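Uricase (PDB 4R8X) catalyses the oxidation of urate by molecular oxygen to 5-hydroxyisourate, the first step of urate degradation towards (S)-allantoin. Local coordinates at the interface of chains A and B. Sequence-based numbering; all coordinates share one arbitrary frame. Chains: chain A/B, Uricase.

Contact 1: the interface of chains A and B. Residues chain A 118, 136-138; chain B 170-172, 199.
A:Phe136 and B:Ile172 pair through both backbone amides in antiparallel register: A:Phe136 N gives to B:Ile172 O at 3.0 Å, and B:Ile172 N returns to A:Phe136 O at 2.9 Å. The second bond is nearly straight, 168° at its hydrogen. Two residues along each strand, A:Lys138 N reaches B:Gln170 O at 3.0 Å, more bent and tilted from the carbonyl plane. Beside this ladder, the side chains of B:Ile172 and A:Phe118 cross at about a right angle. The branch methyl CG2 of B:Ile172 does the touching, 3.4 Å from A:Phe118 CE2, and CG1, set anti to the backbone N (chi1 -167°), leaves CG2 turned to the ring. CG2 comes over the CE2 rim of one ring face, and A:Lys138 CD lies over the rim of the other. With A:Phe118 cut back to an alanine, B:Ile172 CG2 is likely to lose its aromatic partner and A:Lys138 CD the ring face it lies on. The A:Lys138 methylenes also run alongside B:Gln170 and slant past B:Tyr199, with CB 4.0 Å from B:Tyr199 CZ. B:Leu171 lays CD2 on A:Arg137 CA, 3.8 Å away. The pairing joins strand 135-138 of chain A to the end of strand 161-173 of chain B, with A:Phe118 of strand 118-125 and B:Tyr199 of strand 198-208 at its sides, making one sheet continuous across the two subunits.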
# COMPACT_ATOMS: atom_id res chain seq x y z
N PHE A 118 -9.17 9.47 15.10
CA PHE A 118 -9.46 10.84 14.67
C PHE A 118 -8.79 11.85 15.59
O PHE A 118 -8.79 11.68 16.82
CB PHE A 118 -10.97 11.09 14.69
CG PHE A 118 -11.70 10.53 13.49
CD1 PHE A 118 -12.28 9.27 13.55
CD2 PHE A 118 -11.82 11.27 12.32
CE1 PHE A 118 -12.96 8.75 12.45
CE2 PHE A 118 -12.50 10.76 11.22
CZ PHE A 118 -13.07 9.50 11.29
N PHE A 136 -13.56 16.60 12.70
CA PHE A 136 -12.39 15.86 13.13
C PHE A 136 -11.58 15.36 11.93
O PHE A 136 -12.14 15.08 10.87
CB PHE A 136 -12.79 14.69 14.04
CG PHE A 136 -13.61 15.12 15.22
CD1 PHE A 136 -13.00 15.56 16.39
CD2 PHE A 136 -15.00 15.12 15.15
CE1 PHE A 136 -13.76 15.98 17.46
CE2 PHE A 136 -15.76 15.54 16.22
CZ PHE A 136 -15.14 15.97 17.38
N ARG A 137 -10.27 15.25 12.10
CA ARG A 137 -9.41 14.74 11.05
C ARG A 137 -9.19 13.24 11.23
O ARG A 137 -8.86 12.79 12.32
CB ARG A 137 -8.07 15.48 11.05
CG ARG A 137 -6.98 14.78 10.24
CD ARG A 137 -5.65 15.56 10.24
NE ARG A 137 -4.94 15.54 11.52
CZ ARG A 137 -3.76 16.13 11.69
NH1 ARG A 137 -3.20 16.80 10.69
NH2 ARG A 137 -3.15 16.07 12.86
N LYS A 138 -9.41 12.46 10.18
CA LYS A 138 -9.02 11.06 10.21
C LYS A 138 -7.50 10.97 10.29
O LYS A 138 -6.80 11.42 9.39
CB LYS A 138 -9.48 10.32 8.96
CG LYS A 138 -9.03 8.88 8.95
CD LYS A 138 -9.81 8.09 9.97
CE LYS A 138 -9.29 6.64 10.11
NZ LYS A 138 -7.97 6.49 10.79
N GLN B 170 -8.48 14.84 5.22
CA GLN B 170 -9.58 13.90 5.46
C GLN B 170 -10.34 14.37 6.68
O GLN B 170 -9.84 14.28 7.78
CB GLN B 170 -9.06 12.46 5.66
CG GLN B 170 -8.15 11.99 4.52
CD GLN B 170 -7.78 10.52 4.60
OE1 GLN B 170 -8.14 9.83 5.55
NE2 GLN B 170 -7.06 10.03 3.59
N LEU B 171 -11.56 14.88 6.47
CA LEU B 171 -12.33 15.47 7.56
C LEU B 171 -13.74 14.92 7.62
O LEU B 171 -14.39 14.71 6.58
CB LEU B 171 -12.44 16.99 7.41
CG LEU B 171 -11.14 17.78 7.43
CD1 LEU B 171 -11.46 19.22 7.07
CD2 LEU B 171 -10.45 17.66 8.77
N ILE B 172 -14.21 14.66 8.83
CA ILE B 172 -15.58 14.24 9.05
C ILE B 172 -16.29 15.31 9.86
O ILE B 172 -15.68 15.96 10.70
CB ILE B 172 -15.64 12.87 9.76
CG1 ILE B 172 -17.05 12.27 9.70
CG2 ILE B 172 -15.12 12.97 11.20
CD1 ILE B 172 -17.08 10.79 10.06
N TYR B 199 -18.27 12.74 5.41
CA TYR B 199 -16.85 12.42 5.52
C TYR B 199 -16.21 12.68 4.15
O TYR B 199 -16.59 12.07 3.15
CB TYR B 199 -16.70 10.96 5.99
CG TYR B 199 -15.30 10.49 6.25
CD1 TYR B 199 -14.26 11.38 6.53
CD2 TYR B 199 -15.01 9.14 6.19
CE1 TYR B 199 -12.97 10.91 6.76
CE2 TYR B 199 -13.74 8.68 6.41
CZ TYR B 199 -12.72 9.56 6.68
OH TYR B 199 -11.45 9.09 6.90

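Contact 2: the interface of chains A and B. Residues chain A 18, 39-40, 133-134, 136; chain B 173-175.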
# COMPACT_ATOMS: atom_id res chain seq x y z
N TYR A 18 -20.63 9.24 19.85
CA TYR A 18 -20.99 9.67 21.20
C TYR A 18 -21.01 8.53 22.23
O TYR A 18 -22.01 8.31 22.91
CB TYR A 18 -22.30 10.47 21.19
CG TYR A 18 -22.17 11.77 20.42
CD1 TYR A 18 -21.47 12.85 20.96
CD2 TYR A 18 -22.72 11.92 19.15
CE1 TYR A 18 -21.33 14.04 20.26
CE2 TYR A 18 -22.59 13.11 18.45
CZ TYR A 18 -21.89 14.16 19.00
OH TYR A 18 -21.76 15.34 18.30
N THR A 39 -16.27 11.19 21.06
CA THR A 39 -17.30 11.63 20.12
C THR A 39 -17.39 10.65 18.95
O THR A 39 -18.48 10.32 18.47
CB THR A 39 -17.03 13.05 19.61
OG1 THR A 39 -17.07 13.96 20.70
CG2 THR A 39 -18.08 13.47 18.59
N ILE A 40 -16.23 10.19 18.49
CA ILE A 40 -16.16 9.03 17.62
C ILE A 40 -15.40 7.93 18.36
O ILE A 40 -14.31 8.16 18.89
CB ILE A 40 -15.47 9.35 16.27
CG1 ILE A 40 -16.25 10.43 15.52
CG2 ILE A 40 -15.34 8.10 15.42
CD1 ILE A 40 -15.49 11.07 14.39
N ASP A 133 -15.86 20.94 17.94
CA ASP A 133 -16.56 19.79 18.51
C ASP A 133 -17.39 19.08 17.43
O ASP A 133 -18.13 18.15 17.73
CB ASP A 133 -17.45 20.20 19.68
CG ASP A 133 -18.57 21.14 19.26
OD1 ASP A 133 -18.43 21.83 18.23
OD2 ASP A 133 -19.59 21.20 19.99
N LEU A 134 -17.24 19.53 16.19
CA LEU A 134 -18.01 18.98 15.08
C LEU A 134 -17.15 18.29 14.03
O LEU A 134 -17.54 17.27 13.47
CB LEU A 134 -18.82 20.09 14.40
CG LEU A 134 -19.82 20.81 15.31
CD1 LEU A 134 -20.57 21.88 14.54
CD2 LEU A 134 -20.77 19.80 15.94
N PHE A 136 -13.56 16.60 12.70
CA PHE A 136 -12.39 15.86 13.13
C PHE A 136 -11.58 15.36 11.93
O PHE A 136 -12.14 15.08 10.87
CB PHE A 136 -12.79 14.69 14.04
CG PHE A 136 -13.61 15.12 15.22
CD1 PHE A 136 -13.00 15.56 16.39
CD2 PHE A 136 -15.00 15.12 15.15
CE1 PHE A 136 -13.76 15.98 17.46
CE2 PHE A 136 -15.76 15.54 16.22
CZ PHE A 136 -15.14 15.97 17.38
N LYS B 173 -17.57 15.51 9.59
CA LYS B 173 -18.37 16.43 10.40
C LYS B 173 -19.54 15.68 11.03
O LYS B 173 -20.39 15.13 10.32
CB LYS B 173 -18.89 17.61 9.56
CG LYS B 173 -19.65 18.67 10.39
CD LYS B 173 -20.14 19.82 9.52
CE LYS B 173 -20.74 20.94 10.36
NZ LYS B 173 -21.07 22.14 9.53
N VAL B 174 -19.59 15.66 12.36
CA VAL B 174 -20.61 14.88 13.07
C VAL B 174 -21.96 15.60 13.27
O VAL B 174 -22.62 15.41 14.28
CB VAL B 174 -20.08 14.34 14.41
CG1 VAL B 174 -18.92 13.37 14.17
CG2 VAL B 174 -19.67 15.48 15.33
N SER B 175 -22.36 16.39 12.28
CA SER B 175 -23.65 17.09 12.33
C SER B 175 -23.99 17.67 10.97
O SER B 175 -25.16 17.86 10.65
CB SER B 175 -23.62 18.21 13.37
OG SER B 175 -22.79 19.28 12.92
O HOH W 1 -23.66 15.92 16.64
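Where strand 161-173 of chain B runs out, its first loop residue, B:Val174, plugs an apolar recess of chain A built from the loop residues A:Tyr18, A:Thr39 and A:Leu134, the ring of A:Phe136, and A:Ile40 at the start of strand 40-50. The backbone fixes the plug: B:Val174 N donates to A:Leu134 O at 2.8 Å, an almost straight bond (167° at the hydrogen) whose donor lies somewhat out of the carbonyl plane. The two methyls then divide the recess. CG1 stands anti to the carbonyl carbon (chi1 -63°) and points to A:Ile40, where CD1 lies 4.1 Å from it. CG2 sits between backbone N and carbonyl carbon and does most of the touching. This methyl of B:Val174 lies 3.3 Å from A:Leu134 O, the same carbonyl oxygen that takes the B:Val174 N-H. It is 3.9 Å from A:Leu134 CA, 4.0 Å from ring atom CE2 of A:Phe136, and near the methyl CG2 of A:Thr39 and the phenol oxygen of A:Tyr18. Of the residues gathered here, B:Val174 buries the most surface, and A:Leu134 comes next. The A:Leu134 side chain turns to the neighbouring B:Ser175, whose hydroxyl OG lies 3.7 Å from CD2 and about as far from CD1, so the branched end packs against the serine hydroxyl by van der Waals contact. A:Tyr18, a loop residue in the left-handed helical region, sends its phenol towards the partner chain. There one water closes the contact, 2.6 Å from A:Tyr18 OH and 2.6 Å from the carbonyl oxygen B:Val174 O.

Contacts 1 and 2 lie side by side, the centres of their C-alpha atoms about 9 Å apart, and share A:Phe136, whose backbone serves contact 1 while its ring serves contact 2. They are successive stretches of one seam: contact 1 zips strand 135-138 to strand 161-173, and contact 2 carries the pairing past both strand ends into loops. The two-fold repeats both with the chains exchanged. Uricases assemble as tetramers from T-fold subunits whose sheets join between chains, so this seam probably helps hold a subunit pair within the deposited tetramer.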